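Local coordinates for protein putative pyrazinamidase/nicotinamidase (Streptococcus mutans, PDB 3S2S) that probably hydrolyses an amide such as nicotinamide or pyrazinamide, as a zinc-binding member of the isochorismatase family of hydrolases, at residues S41-Y46 against T85-D90; K74-G79 against D129-W134; R138-F143 against D168-H173; V157-L162 against G182-V187. All blocks are in the same frame, centred on the assembly; numbering follows the deposited sequence.

Contact 1: residues S41-Y46 against T85-D90; sequences SIDYTY and TIDGHD. With ZN (zinc ion), chain E; CAD (cacodylic acid), chain F.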
loop_
_atom_site.group_PDB
_atom_site.type_symbol
_atom_site.label_atom_id
_atom_site.label_comp_id
_atom_site.label_asym_id
_atom_site.label_seq_id
_atom_site.Cartn_x
_atom_site.Cartn_y
_atom_site.Cartn_z
ATOM N N SER A 41 16.899 12.022 4.245
ATOM C CA SER A 41 17.315 12.871 5.371
ATOM C C SER A 41 16.137 13.002 6.313
ATOM O O SER A 41 15.177 13.733 6.034
ATOM C CB SER A 41 17.772 14.246 4.883
ATOM O OG SER A 41 18.328 15.008 5.956
ATOM N N ILE A 42 16.188 12.262 7.416
ATOM C CA ILE A 42 14.983 12.090 8.229
ATOM C C ILE A 42 14.976 12.992 9.461
ATOM O O ILE A 42 15.774 12.809 10.379
ATOM C CB ILE A 42 14.825 10.631 8.662
ATOM C CG1 ILE A 42 14.883 9.706 7.439
ATOM C CG2 ILE A 42 13.511 10.413 9.457
ATOM C CD1 ILE A 42 14.916 8.242 7.834
ATOM N N ASP A 43 14.079 13.980 9.456
ATOM C CA ASP A 43 13.753 14.779 10.659
ATOM C C ASP A 43 14.898 15.463 11.361
ATOM O O ASP A 43 14.842 15.628 12.582
ATOM C CB ASP A 43 13.006 13.914 11.689
ATOM C CG ASP A 43 11.551 13.667 11.300
ATOM O OD1 ASP A 43 10.981 14.558 10.659
ATOM O OD2 ASP A 43 11.002 12.609 11.676
ATOM N N TYR A 44 15.925 15.869 10.625
ATOM C CA TYR A 44 17.060 16.524 11.272
ATOM C C TYR A 44 16.777 18.010 11.483
ATOM O O TYR A 44 17.424 18.896 10.894
ATOM C CB TYR A 44 18.374 16.276 10.510
ATOM C CG TYR A 44 19.558 16.497 11.415
ATOM C CD1 TYR A 44 19.845 15.590 12.436
ATOM C CD2 TYR A 44 20.356 17.629 11.278
ATOM C CE1 TYR A 44 20.921 15.814 13.309
ATOM C CE2 TYR A 44 21.441 17.857 12.137
ATOM C CZ TYR A 44 21.710 16.941 13.139
ATOM O OH TYR A 44 22.773 17.184 13.998
ATOM N N THR A 45 15.777 18.280 12.321
ATOM C CA THR A 45 15.296 19.645 12.496
ATOM C C THR A 45 15.545 20.174 13.907
ATOM O O THR A 45 15.895 19.434 14.837
ATOM C CB THR A 45 13.778 19.742 12.229
ATOM O OG1 THR A 45 13.081 18.964 13.210
ATOM C CG2 THR A 45 13.422 19.250 10.806
ATOM N N TYR A 46 15.346 21.478 14.061
ATOM C CA TYR A 46 15.555 22.116 15.356
ATOM C C TYR A 46 14.808 21.452 16.507
ATOM O O TYR A 46 15.381 21.224 17.578
ATOM C CB TYR A 46 15.229 23.606 15.271
ATOM C CG TYR A 46 16.457 24.433 14.955
ATOM C CD1 TYR A 46 17.068 24.368 13.699
ATOM C CD2 TYR A 46 17.006 25.276 15.910
ATOM C CE1 TYR A 46 18.201 25.110 13.409
ATOM C CE2 TYR A 46 18.146 26.031 15.629
ATOM C CZ TYR A 46 18.735 25.952 14.382
ATOM O OH TYR A 46 19.865 26.709 14.116
ATOM N N THR A 85 12.688 14.286 4.515
ATOM C CA THR A 85 11.369 13.756 4.872
ATOM C C THR A 85 11.133 14.186 6.307
ATOM O O THR A 85 11.790 13.716 7.240
ATOM C CB THR A 85 11.319 12.232 4.689
ATOM O OG1 THR A 85 12.286 11.607 5.550
ATOM C CG2 THR A 85 11.606 11.893 3.228
ATOM N N ILE A 86 10.218 15.140 6.458
ATOM C CA ILE A 86 10.182 15.968 7.654
ATOM C C ILE A 86 8.805 16.018 8.280
ATOM O O ILE A 86 7.841 16.462 7.652
ATOM C CB ILE A 86 10.577 17.429 7.316
ATOM C CG1 ILE A 86 11.897 17.471 6.536
ATOM C CG2 ILE A 86 10.623 18.294 8.581
ATOM C CD1 ILE A 86 13.145 17.007 7.327
ATOM N N ASP A 87 8.743 15.608 9.546
ATOM C CA ASP A 87 7.517 15.690 10.328
ATOM C C ASP A 87 6.909 17.086 10.188
ATOM O O ASP A 87 7.610 18.097 10.302
ATOM C CB ASP A 87 7.878 15.502 11.793
ATOM C CG ASP A 87 7.265 14.277 12.410
ATOM O OD1 ASP A 87 6.908 13.295 11.692
ATOM O OD2 ASP A 87 7.188 14.302 13.654
ATOM N N GLY A 88 5.600 17.147 9.960
ATOM C CA GLY A 88 4.897 18.424 9.885
ATOM C C GLY A 88 3.556 18.278 10.583
ATOM O O GLY A 88 2.646 17.632 10.041
ATOM N N HIS A 89 3.427 18.846 11.783
ATOM C CA HIS A 89 2.268 18.571 12.622
ATOM C C HIS A 89 1.364 19.776 12.797
ATOM O O HIS A 89 1.767 20.921 12.556
ATOM C CB HIS A 89 2.699 18.066 14.012
ATOM C CG HIS A 89 3.267 16.677 14.002
ATOM N ND1 HIS A 89 2.560 15.589 13.529
ATOM C CD2 HIS A 89 4.461 16.198 14.425
ATOM C CE1 HIS A 89 3.304 14.500 13.647
ATOM N NE2 HIS A 89 4.461 14.841 14.188
ATOM N N ASP A 90 0.129 19.486 13.196
ATOM C CA ASP A 90 -0.824 20.518 13.595
ATOM C C ASP A 90 -1.077 20.391 15.091
ATOM O O ASP A 90 -1.308 19.299 15.617
ATOM C CB ASP A 90 -2.146 20.364 12.843
ATOM C CG ASP A 90 -1.964 20.257 11.343
ATOM O OD1 ASP A 90 -1.631 21.276 10.709
ATOM O OD2 ASP A 90 -2.166 19.152 10.786
HETATM ZN ZN ZN E . 5.939 13.507 15.049
HETATM AS AS CAD F . 11.320 10.519 14.968
HETATM C C1 CAD F . 12.157 12.217 14.506
HETATM C C2 CAD F . 9.958 10.757 16.384
HETATM O O1 CAD F . 12.396 9.322 15.256
HETATM O O HOH W 1 5.642 11.929 13.466
HETATM O O HOH W 2 7.491 12.209 15.755
#

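Contact 2: residues K74-G79 against D129-W134; sequences KAYDNG and DKRVFW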
loop_
_atom_site.group_PDB
_atom_site.type_symbol
_atom_site.label_atom_id
_atom_site.label_comp_id
_atom_site.label_asym_id
_atom_site.label_seq_id
_atom_site.Cartn_x
_atom_site.Cartn_y
_atom_site.Cartn_z
ATOM N N LYS A 74 28.007 14.691 -0.164
ATOM C CA LYS A 74 28.707 13.665 -0.937
ATOM C C LYS A 74 27.757 12.853 -1.794
ATOM O O LYS A 74 28.025 12.607 -2.972
ATOM C CB LYS A 74 29.543 12.746 -0.056
ATOM C CG LYS A 74 30.150 11.599 -0.845
ATOM C CD LYS A 74 31.344 10.984 -0.147
ATOM C CE LYS A 74 32.083 10.040 -1.086
ATOM N NZ LYS A 74 33.413 9.633 -0.551
ATOM N N ALA A 75 26.633 12.446 -1.211
ATOM C CA ALA A 75 25.645 11.682 -1.973
ATOM C C ALA A 75 25.214 12.498 -3.174
ATOM O O ALA A 75 25.122 11.976 -4.289
ATOM C CB ALA A 75 24.441 11.347 -1.109
ATOM N N TYR A 76 24.972 13.788 -2.949
ATOM C CA TYR A 76 24.534 14.666 -4.027
ATOM C C TYR A 76 25.610 14.787 -5.107
ATOM O O TYR A 76 25.304 14.719 -6.300
ATOM C CB TYR A 76 24.154 16.044 -3.505
ATOM C CG TYR A 76 23.794 17.014 -4.604
ATOM C CD1 TYR A 76 22.498 17.062 -5.119
ATOM C CD2 TYR A 76 24.751 17.864 -5.148
ATOM C CE1 TYR A 76 22.157 17.948 -6.132
ATOM C CE2 TYR A 76 24.419 18.745 -6.163
ATOM C CZ TYR A 76 23.122 18.778 -6.647
ATOM O OH TYR A 76 22.782 19.651 -7.649
ATOM N N ASP A 77 26.861 14.950 -4.682
ATOM C CA ASP A 77 27.999 15.021 -5.614
ATOM C C ASP A 77 28.135 13.729 -6.417
ATOM O O ASP A 77 28.571 13.747 -7.572
ATOM C CB ASP A 77 29.311 15.294 -4.872
ATOM C CG ASP A 77 29.387 16.698 -4.296
ATOM O OD1 ASP A 77 28.534 17.551 -4.635
ATOM O OD2 ASP A 77 30.329 16.950 -3.503
ATOM N N ASN A 78 27.765 12.608 -5.802
ATOM C CA ASN A 78 27.855 11.314 -6.461
ATOM C C ASN A 78 26.722 11.060 -7.447
ATOM O O ASN A 78 26.706 10.025 -8.111
ATOM C CB ASN A 78 27.899 10.181 -5.433
ATOM C CG ASN A 78 29.233 10.085 -4.727
ATOM O OD1 ASN A 78 30.170 10.808 -5.051
ATOM N ND2 ASN A 78 29.326 9.178 -3.757
ATOM N N GLY A 79 25.770 11.989 -7.520
ATOM C CA GLY A 79 24.640 11.859 -8.431
ATOM C C GLY A 79 23.354 11.298 -7.832
ATOM O O GLY A 79 22.424 10.938 -8.569
ATOM N N ASP A 129 16.406 22.454 -7.102
ATOM C CA ASP A 129 17.161 21.420 -7.802
ATOM C C ASP A 129 16.262 20.207 -8.036
ATOM O O ASP A 129 15.672 19.685 -7.090
ATOM C CB ASP A 129 18.348 21.012 -6.926
ATOM C CG ASP A 129 19.385 20.197 -7.667
ATOM O OD1 ASP A 129 20.536 20.652 -7.734
ATOM O OD2 ASP A 129 19.076 19.104 -8.164
ATOM N N LYS A 130 16.171 19.759 -9.289
ATOM C CA LYS A 130 15.332 18.615 -9.667
ATOM C C LYS A 130 15.619 17.365 -8.842
ATOM O O LYS A 130 14.748 16.505 -8.715
ATOM C CB LYS A 130 15.530 18.253 -11.148
ATOM C CG LYS A 130 14.881 19.164 -12.171
ATOM C CD LYS A 130 15.498 18.881 -13.546
ATOM C CE LYS A 130 14.452 18.613 -14.621
ATOM N NZ LYS A 130 13.914 19.863 -15.224
ATOM N N ARG A 131 16.832 17.262 -8.292
ATOM C CA ARG A 131 17.236 16.046 -7.598
ATOM C C ARG A 131 17.052 16.125 -6.090
ATOM O O ARG A 131 17.348 15.162 -5.391
ATOM C CB ARG A 131 18.700 15.710 -7.912
ATOM C CG ARG A 131 18.970 15.433 -9.388
ATOM C CD ARG A 131 20.449 15.602 -9.688
ATOM N NE ARG A 131 21.188 14.818 -8.721
ATOM C CZ ARG A 131 22.437 15.035 -8.335
ATOM N NH1 ARG A 131 23.172 16.024 -8.851
ATOM N NH2 ARG A 131 22.949 14.226 -7.425
ATOM N N VAL A 132 16.555 17.256 -5.601
ATOM C CA VAL A 132 16.409 17.465 -4.162
ATOM C C VAL A 132 14.939 17.729 -3.823
ATOM O O VAL A 132 14.292 18.591 -4.443
ATOM C CB VAL A 132 17.296 18.617 -3.685
ATOM C CG1 VAL A 132 17.096 18.850 -2.191
ATOM C CG2 VAL A 132 18.764 18.300 -4.027
ATOM N N PHE A 133 14.415 16.974 -2.859
ATOM C CA PHE A 133 12.998 17.007 -2.531
ATOM C C PHE A 133 12.768 17.321 -1.070
ATOM O O PHE A 133 13.562 16.915 -0.201
ATOM C CB PHE A 133 12.373 15.632 -2.797
ATOM C CG PHE A 133 12.498 15.174 -4.218
ATOM C CD1 PHE A 133 11.434 15.289 -5.091
ATOM C CD2 PHE A 133 13.699 14.636 -4.682
ATOM C CE1 PHE A 133 11.560 14.875 -6.414
ATOM C CE2 PHE A 133 13.827 14.220 -5.991
ATOM C CZ PHE A 133 12.754 14.346 -6.859
ATOM N N TRP A 134 11.676 18.034 -0.802
ATOM C CA TRP A 134 11.180 18.202 0.557
ATOM C C TRP A 134 9.811 17.554 0.633
ATOM O O TRP A 134 8.930 17.838 -0.195
ATOM C CB TRP A 134 11.045 19.686 0.912
ATOM C CG TRP A 134 10.493 19.931 2.311
ATOM C CD1 TRP A 134 9.182 19.852 2.700
ATOM C CD2 TRP A 134 11.228 20.335 3.476
ATOM N NE1 TRP A 134 9.063 20.159 4.035
ATOM C CE2 TRP A 134 10.303 20.461 4.535
ATOM C CE3 TRP A 134 12.585 20.596 3.731
ATOM C CZ2 TRP A 134 10.682 20.840 5.829
ATOM C CZ3 TRP A 134 12.964 20.977 5.017
ATOM C CH2 TRP A 134 12.016 21.087 6.052
#

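Contact 3: residues R138-F143 against D168-H173; sequences RHYSAF and DICVLH. With CAD (cacodylic acid), chain F.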
loop_
_atom_site.group_PDB
_atom_site.type_symbol
_atom_site.label_atom_id
_atom_site.label_comp_id
_atom_site.label_asym_id
_atom_site.label_seq_id
_atom_site.Cartn_x
_atom_site.Cartn_y
_atom_site.Cartn_z
ATOM N N ARG A 138 3.540 12.812 8.406
ATOM C CA ARG A 138 2.821 12.872 9.672
ATOM C C ARG A 138 3.032 11.657 10.551
ATOM O O ARG A 138 2.728 11.701 11.733
ATOM C CB ARG A 138 1.312 13.059 9.430
ATOM C CG ARG A 138 0.977 14.428 8.865
ATOM C CD ARG A 138 -0.507 14.558 8.545
ATOM N NE ARG A 138 -1.351 14.560 9.735
ATOM C CZ ARG A 138 -2.069 13.519 10.146
ATOM N NH1 ARG A 138 -2.029 12.353 9.479
ATOM N NH2 ARG A 138 -2.818 13.632 11.231
ATOM N N HIS A 139 3.495 10.549 9.961
ATOM C CA HIS A 139 3.838 9.370 10.753
ATOM C C HIS A 139 5.342 9.289 10.868
ATOM O O HIS A 139 6.066 10.105 10.296
ATOM C CB HIS A 139 3.306 8.073 10.110
ATOM C CG HIS A 139 1.817 7.932 10.192
ATOM N ND1 HIS A 139 1.108 7.087 9.360
ATOM C CD2 HIS A 139 0.904 8.530 10.991
ATOM C CE1 HIS A 139 -0.181 7.162 9.658
ATOM N NE2 HIS A 139 -0.331 8.022 10.652
ATOM N N TYR A 140 5.829 8.282 11.575
ATOM C CA TYR A 140 7.270 8.194 11.793
ATOM C C TYR A 140 8.030 7.807 10.515
ATOM O O TYR A 140 9.033 8.439 10.131
ATOM C CB TYR A 140 7.528 7.174 12.903
ATOM C CG TYR A 140 6.734 7.441 14.171
ATOM C CD1 TYR A 140 6.985 8.572 14.954
ATOM C CD2 TYR A 140 5.772 6.532 14.615
ATOM C CE1 TYR A 140 6.266 8.796 16.125
ATOM C CE2 TYR A 140 5.056 6.753 15.776
ATOM C CZ TYR A 140 5.315 7.878 16.536
ATOM O OH TYR A 140 4.590 8.083 17.696
ATOM N N SER A 141 7.504 6.809 9.802
ATOM C CA SER A 141 8.095 6.412 8.531
ATOM C C SER A 141 7.957 7.468 7.423
ATOM O O SER A 141 6.892 8.037 7.209
ATOM C CB SER A 141 7.428 5.124 8.030
ATOM O OG SER A 141 7.848 4.843 6.698
ATOM N N ALA A 142 9.038 7.666 6.686
ATOM C CA ALA A 142 9.047 8.609 5.570
ATOM C C ALA A 142 8.135 8.155 4.420
ATOM O O ALA A 142 7.829 8.950 3.537
ATOM C CB ALA A 142 10.464 8.755 5.051
ATOM N N PHE A 143 7.739 6.889 4.423
ATOM C CA PHE A 143 6.914 6.336 3.342
ATOM C C PHE A 143 5.428 6.500 3.618
ATOM O O PHE A 143 4.618 6.481 2.689
ATOM C CB PHE A 143 7.197 4.837 3.127
ATOM C CG PHE A 143 8.532 4.551 2.488
ATOM C CD1 PHE A 143 8.664 4.577 1.085
ATOM C CD2 PHE A 143 9.652 4.286 3.268
ATOM C CE1 PHE A 143 9.901 4.310 0.486
ATOM C CE2 PHE A 143 10.903 4.034 2.668
ATOM C CZ PHE A 143 11.016 4.046 1.275
ATOM N N ASP A 168 15.933 4.723 16.423
ATOM C CA ASP A 168 14.991 3.682 16.833
ATOM C C ASP A 168 13.522 4.007 16.575
ATOM O O ASP A 168 12.658 3.182 16.876
ATOM C CB ASP A 168 15.185 3.355 18.327
ATOM C CG ASP A 168 15.004 4.574 19.210
ATOM O OD1 ASP A 168 15.685 5.589 18.955
ATOM O OD2 ASP A 168 14.167 4.535 20.143
ATOM N N ILE A 169 13.215 5.192 16.029
ATOM C CA ILE A 169 11.826 5.513 15.715
ATOM C C ILE A 169 11.712 5.860 14.219
ATOM O O ILE A 169 11.427 4.975 13.400
ATOM C CB ILE A 169 11.261 6.616 16.632
ATOM C CG1 ILE A 169 11.398 6.162 18.090
ATOM C CG2 ILE A 169 9.801 6.909 16.285
ATOM C CD1 ILE A 169 11.055 7.250 19.107
ATOM N N CYS A 170 11.952 7.110 13.833
ATOM C CA CYS A 170 11.755 7.450 12.410
ATOM C C CYS A 170 12.687 6.742 11.429
ATOM O O CYS A 170 12.277 6.352 10.323
ATOM C CB CYS A 170 11.748 8.972 12.178
ATOM S SG CYS A 170 10.340 9.742 13.069
ATOM N N VAL A 171 13.942 6.561 11.819
ATOM C CA VAL A 171 14.862 5.856 10.953
ATOM C C VAL A 171 14.441 4.395 10.877
ATOM O O VAL A 171 14.332 3.841 9.788
ATOM C CB VAL A 171 16.298 5.993 11.472
ATOM C CG1 VAL A 171 17.240 5.164 10.627
ATOM C CG2 VAL A 171 16.722 7.494 11.471
ATOM N N LEU A 172 14.196 3.769 12.031
ATOM C CA LEU A 172 13.738 2.359 12.050
ATOM C C LEU A 172 12.447 2.118 11.259
ATOM O O LEU A 172 12.386 1.195 10.438
ATOM C CB LEU A 172 13.571 1.866 13.495
ATOM C CG LEU A 172 13.150 0.398 13.634
ATOM C CD1 LEU A 172 14.197 -0.485 13.029
ATOM C CD2 LEU A 172 12.972 0.072 15.125
ATOM N N HIS A 173 11.419 2.941 11.477
ATOM C CA HIS A 173 10.161 2.728 10.757
ATOM C C HIS A 173 10.382 2.910 9.257
ATOM O O HIS A 173 9.836 2.158 8.441
ATOM C CB HIS A 173 9.092 3.700 11.226
ATOM C CG HIS A 173 8.495 3.362 12.564
ATOM N ND1 HIS A 173 7.200 3.690 12.897
ATOM C CD2 HIS A 173 9.024 2.755 13.652
ATOM C CE1 HIS A 173 6.953 3.293 14.137
ATOM N NE2 HIS A 173 8.047 2.727 14.618
HETATM AS AS CAD F . 11.320 10.519 14.968
HETATM C C1 CAD F . 12.157 12.217 14.506
HETATM C C2 CAD F . 9.958 10.757 16.384
HETATM O O1 CAD F . 12.396 9.322 15.256
HETATM O O HOH W 3 5.476 5.073 11.042
#

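Contact 4: residues V157-L162 against G182-V187; sequences VDTVVL and GYQIEV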
loop_
_atom_site.group_PDB
_atom_site.type_symbol
_atom_site.label_atom_id
_atom_site.label_comp_id
_atom_site.label_asym_id
_atom_site.label_seq_id
_atom_site.Cartn_x
_atom_site.Cartn_y
_atom_site.Cartn_z
ATOM N N VAL A 157 15.208 3.774 -8.454
ATOM C CA VAL A 157 16.123 3.672 -7.318
ATOM C C VAL A 157 16.032 2.283 -6.705
ATOM O O VAL A 157 14.936 1.795 -6.439
ATOM C CB VAL A 157 15.797 4.756 -6.273
ATOM C CG1 VAL A 157 16.518 4.484 -4.938
ATOM C CG2 VAL A 157 16.159 6.117 -6.830
ATOM N N ASP A 158 17.174 1.638 -6.464
ATOM C CA ASP A 158 17.110 0.340 -5.815
ATOM C C ASP A 158 17.658 0.338 -4.397
ATOM O O ASP A 158 17.440 -0.621 -3.668
ATOM C CB ASP A 158 17.778 -0.750 -6.657
ATOM C CG ASP A 158 19.268 -0.727 -6.564
ATOM O OD1 ASP A 158 19.830 0.323 -6.192
ATOM O OD2 ASP A 158 19.883 -1.773 -6.870
ATOM N N THR A 159 18.333 1.420 -4.009
ATOM C CA THR A 159 18.964 1.496 -2.695
ATOM C C THR A 159 18.636 2.820 -2.025
ATOM O O THR A 159 18.794 3.878 -2.646
ATOM C CB THR A 159 20.494 1.428 -2.846
ATOM O OG1 THR A 159 20.826 0.199 -3.497
ATOM C CG2 THR A 159 21.200 1.493 -1.476
ATOM N N VAL A 160 18.179 2.762 -0.774
ATOM C CA VAL A 160 18.057 3.977 0.028
ATOM C C VAL A 160 19.158 4.033 1.079
ATOM O O VAL A 160 19.491 3.013 1.678
ATOM C CB VAL A 160 16.676 4.138 0.696
ATOM C CG1 VAL A 160 15.578 4.321 -0.406
ATOM C CG2 VAL A 160 16.316 2.916 1.576
ATOM N N VAL A 161 19.691 5.235 1.273
ATOM C CA VAL A 161 20.713 5.523 2.267
ATOM C C VAL A 161 20.055 6.341 3.357
ATOM O O VAL A 161 19.611 7.451 3.096
ATOM C CB VAL A 161 21.875 6.278 1.646
ATOM C CG1 VAL A 161 22.976 6.495 2.679
ATOM C CG2 VAL A 161 22.417 5.485 0.447
ATOM N N LEU A 162 19.962 5.787 4.561
ATOM C CA LEU A 162 19.206 6.447 5.625
ATOM C C LEU A 162 20.097 7.266 6.546
ATOM O O LEU A 162 21.143 6.787 6.978
ATOM C CB LEU A 162 18.432 5.418 6.449
ATOM C CG LEU A 162 17.537 4.497 5.615
ATOM C CD1 LEU A 162 16.795 3.570 6.575
ATOM C CD2 LEU A 162 16.542 5.316 4.780
ATOM N N GLY A 182 11.015 -3.697 -0.741
ATOM C CA GLY A 182 12.032 -4.301 -1.585
ATOM C C GLY A 182 13.266 -3.475 -1.907
ATOM O O GLY A 182 14.018 -3.842 -2.821
ATOM N N TYR A 183 13.503 -2.398 -1.159
ATOM C CA TYR A 183 14.726 -1.605 -1.308
ATOM C C TYR A 183 15.926 -2.243 -0.632
ATOM O O TYR A 183 15.796 -2.818 0.440
ATOM C CB TYR A 183 14.547 -0.170 -0.750
ATOM C CG TYR A 183 13.601 0.634 -1.607
ATOM C CD1 TYR A 183 14.055 1.257 -2.763
ATOM C CD2 TYR A 183 12.258 0.748 -1.268
ATOM C CE1 TYR A 183 13.174 1.971 -3.581
ATOM C CE2 TYR A 183 11.358 1.459 -2.076
ATOM C CZ TYR A 183 11.833 2.059 -3.231
ATOM O OH TYR A 183 10.959 2.743 -4.052
ATOM N N GLN A 184 17.092 -2.113 -1.254
ATOM C CA GLN A 184 18.349 -2.295 -0.514
ATOM C C GLN A 184 18.504 -1.099 0.409
ATOM O O GLN A 184 18.098 0.011 0.070
ATOM C CB GLN A 184 19.549 -2.373 -1.458
ATOM C CG GLN A 184 19.425 -3.454 -2.499
ATOM C CD GLN A 184 19.155 -4.795 -1.887
ATOM O OE1 GLN A 184 19.873 -5.236 -0.980
ATOM N NE2 GLN A 184 18.111 -5.462 -2.372
ATOM N N ILE A 185 19.088 -1.326 1.575
ATOM C CA ILE A 185 19.170 -0.285 2.605
ATOM C C ILE A 185 20.596 -0.128 3.084
ATOM O O ILE A 185 21.274 -1.123 3.379
ATOM C CB ILE A 185 18.314 -0.654 3.830
ATOM C CG1 ILE A 185 16.874 -0.934 3.402
ATOM C CG2 ILE A 185 18.393 0.435 4.895
ATOM C CD1 ILE A 185 16.044 -1.607 4.501
ATOM N N GLU A 186 21.063 1.116 3.117
ATOM C CA GLU A 186 22.318 1.451 3.775
ATOM C C GLU A 186 21.971 2.405 4.903
ATOM O O GLU A 186 21.045 3.212 4.781
ATOM C CB GLU A 186 23.285 2.105 2.785
ATOM C CG GLU A 186 23.623 1.202 1.615
ATOM C CD GLU A 186 24.629 1.807 0.640
ATOM O OE1 GLU A 186 24.671 3.043 0.509
ATOM O OE2 GLU A 186 25.398 1.038 0.009
ATOM N N VAL A 187 22.687 2.294 6.014
ATOM C CA VAL A 187 22.525 3.253 7.098
ATOM C C VAL A 187 23.890 3.827 7.411
ATOM O O VAL A 187 24.854 3.086 7.604
ATOM C CB VAL A 187 21.971 2.585 8.360
ATOM C CG1 VAL A 187 21.808 3.624 9.476
ATOM C CG2 VAL A 187 20.645 1.902 8.052
HETATM O O HOH W 4 12.154 1.939 -6.649
#

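Contact 1: residues S41-Y46 against T85-D90
The carboxylate of D43 gives its two oxygens different partners. OD1 receives the backbone N of D87 at 2.7 Å, almost straight (178°) and close to the C-O axis, while D43 OD2 makes a salt bridge with K137 and packs 3.1 Å from the cacodylate methyl carbon C1. The D87 carboxylate is divided differently: its OD2 binds zinc at 2.0 Å, and its OD1 accepts from a zinc-bound water and makes a salt bridge with K137 as well. That water lies in the plane of the H89 ring at its edge, and H89 NE2 reaches the metal at 2.2 Å. E98, H105 and a second water complete the coordination. K137 thus bridges D43 OD2 and D87 OD1, which are 4.2 Å apart.

The backbones meet as parallel strands. T85 N donates to S41 O over 3.0 Å, and T85 O takes D43 N at 3.2 Å. At D43 the chain turns to positive phi; with CG beside the backbone N (chi1 -75°), the carboxylate swings across to D87. Away from the metal, the T45 CG2 and I86 CG2 methyls touch at 3.7 Å. These ends of parallel strands 37-42 and 81-87 bring ligand pocket and zinc site together, as in the isochorismatase-type alpha/beta fold, where D43 and K137 are consistent with the aspartate and lysine of the nicotinamidase triad.

Contact 2: residues K74-G79 against D129-W134
Two donors grip the carbonyl oxygen of Y76. R131 NH2 donates to Y76 O at 2.7 Å, nearly straight (168°), meeting a lone pair of the oxygen in the carbonyl plane, and G79 N closes back on the same oxygen at 3.0 Å as part of the Schellman motif that ends the helix. Since the oxygen also lies in the plane of the guanidinium, R131 is held flat beside the helix terminus, and its NH2 has a further acceptor in D80 O. A bend at chi3 (51°) brings the group over one face of the Y76 ring: the planes are 7° apart and R131 CZ stands 4.1 Å from the ring centroid, a stacked cation-pi pair.

This joins the last turn of helix 65-77 to the start of strand 132-137, on a partly buried flank of the parallel sheet. At the far end of the tyrosine, Y76 OH donates to D129 OD1 over a very short 2.5 Å, with the carboxylate steeply turned against the ring. H126 meets the same ring edge-to-face. D129 OD2 is also engaged, accepting R131 N at 2.9 Å in an Asx turn, and one aspartate therefore holds both the tyrosine hydroxyl and the backbone of the arginine. V132 CG2 packs on Y76 CE1 at 4.0 Å.

Contact 3: residues R138-F143 against D168-H173
The loop 138-143 runs close against the helical segment 168-173, which opens with a wider pi-type turn, and the CA atoms of Y140 and C170 come within 4.6 Å of each other. Around the Y140 ring three side chains of the helix take different places. A chi1 of -57° puts I169 CG1 beside the backbone N and CG2 anti to it, setting the CG2 methyl over one face, 4.0 Å from the ring centroid, as a CH-pi contact. C170 SG makes a sulfur-aromatic contact at the ring edge, 3.8 Å from Y140 CB. H173 receives the tyrosine edge on its own face in an offset edge-to-face pair, the Y140 and H173 centroids 5.2 Å apart and the planes at 87°.

Y140, I169 and C170 line the ligand pocket, where the cacodylate arsenic stands only 2.3 Å from C170 SG. Its O1 takes C170 N at 2.7 Å and also L166 N, a pair of backbone donors resembling the oxyanion hole of cysteine hydrolases; C170 fits the cysteine of the nicotinamidase triad.

Polar bridging between loop and helix passes through a water 2.9 Å from S141 N, which donates to it, and 2.9 Å from H173 ND1, in the plane of the imidazole. S141 OG bonds D177 within the chain and accepts F143 N, an ST turn, while Y140 OH and H173 NE2 reach V210 and H206 of a neighbouring subunit.

Contact 4: residues V157-L162 against G182-V187
Backbone bonds come first between V157-L162 and G182-V187, the strands running parallel with T159 beside Q184 and L162 beside V187. The bonds alternate in direction: D158 O and V160 O accept from Q184 N and E186 N, while V160 N and L162 N donate to Q184 O and E186 O, the last pair at 2.8 Å. Some of these carbonyls also receive CA-H donors: I185 CA lies 3.4 Å from V160 O. The strand axes lie 21° apart in direction, and helix 167-180 joins them as a beta-alpha-beta crossover of the parallel sheet.

Apolar contacts gather on the face of V160, L162, I185 and V187, where V160 and L162 pack on the crossover helix. There L162 CD1 meets I185 CG2 at 3.9 Å. Before the strand, the ring of Y183 turns its edge to the carbonyl oxygens of V157 and D158, while V160 CG1 touches it obliquely.

T159, V161, Q184 and E186 share the other face. E186, extended beyond CG (chi2 -178°), lays its CG 3.9 Å from T159 CG2; its OE1 lies 3.3 Å from V161 CG2 and forms a salt bridge with K37. T159 OG1 donates to D158 OD1 from above the carboxylate plane. A water donates to both V157 O and Y183 OH; the hydroxyl also bonds D149.

Contacts 1, 2 and 4 share one parallel sheet, yet their chemistry follows their place in the fold. Contacts 1 and 3, with centres 10 Å apart, are buried and meet around the cacodylate: contact 1 brings metal ligands and carboxylates, contact 3 an aromatic and sulfur wall with backbone donors. Contact 4 is buried too but away from the sites, dominated by regular strand pairing, and its two strands are joined by the helix that supplies contact 3. Contact 2, nearer the surface, relies instead on a stacked arginine and a helix end. It still reaches the interior, since W134 CZ2 packs 3.7 Å from I86 CG1 of contact 1.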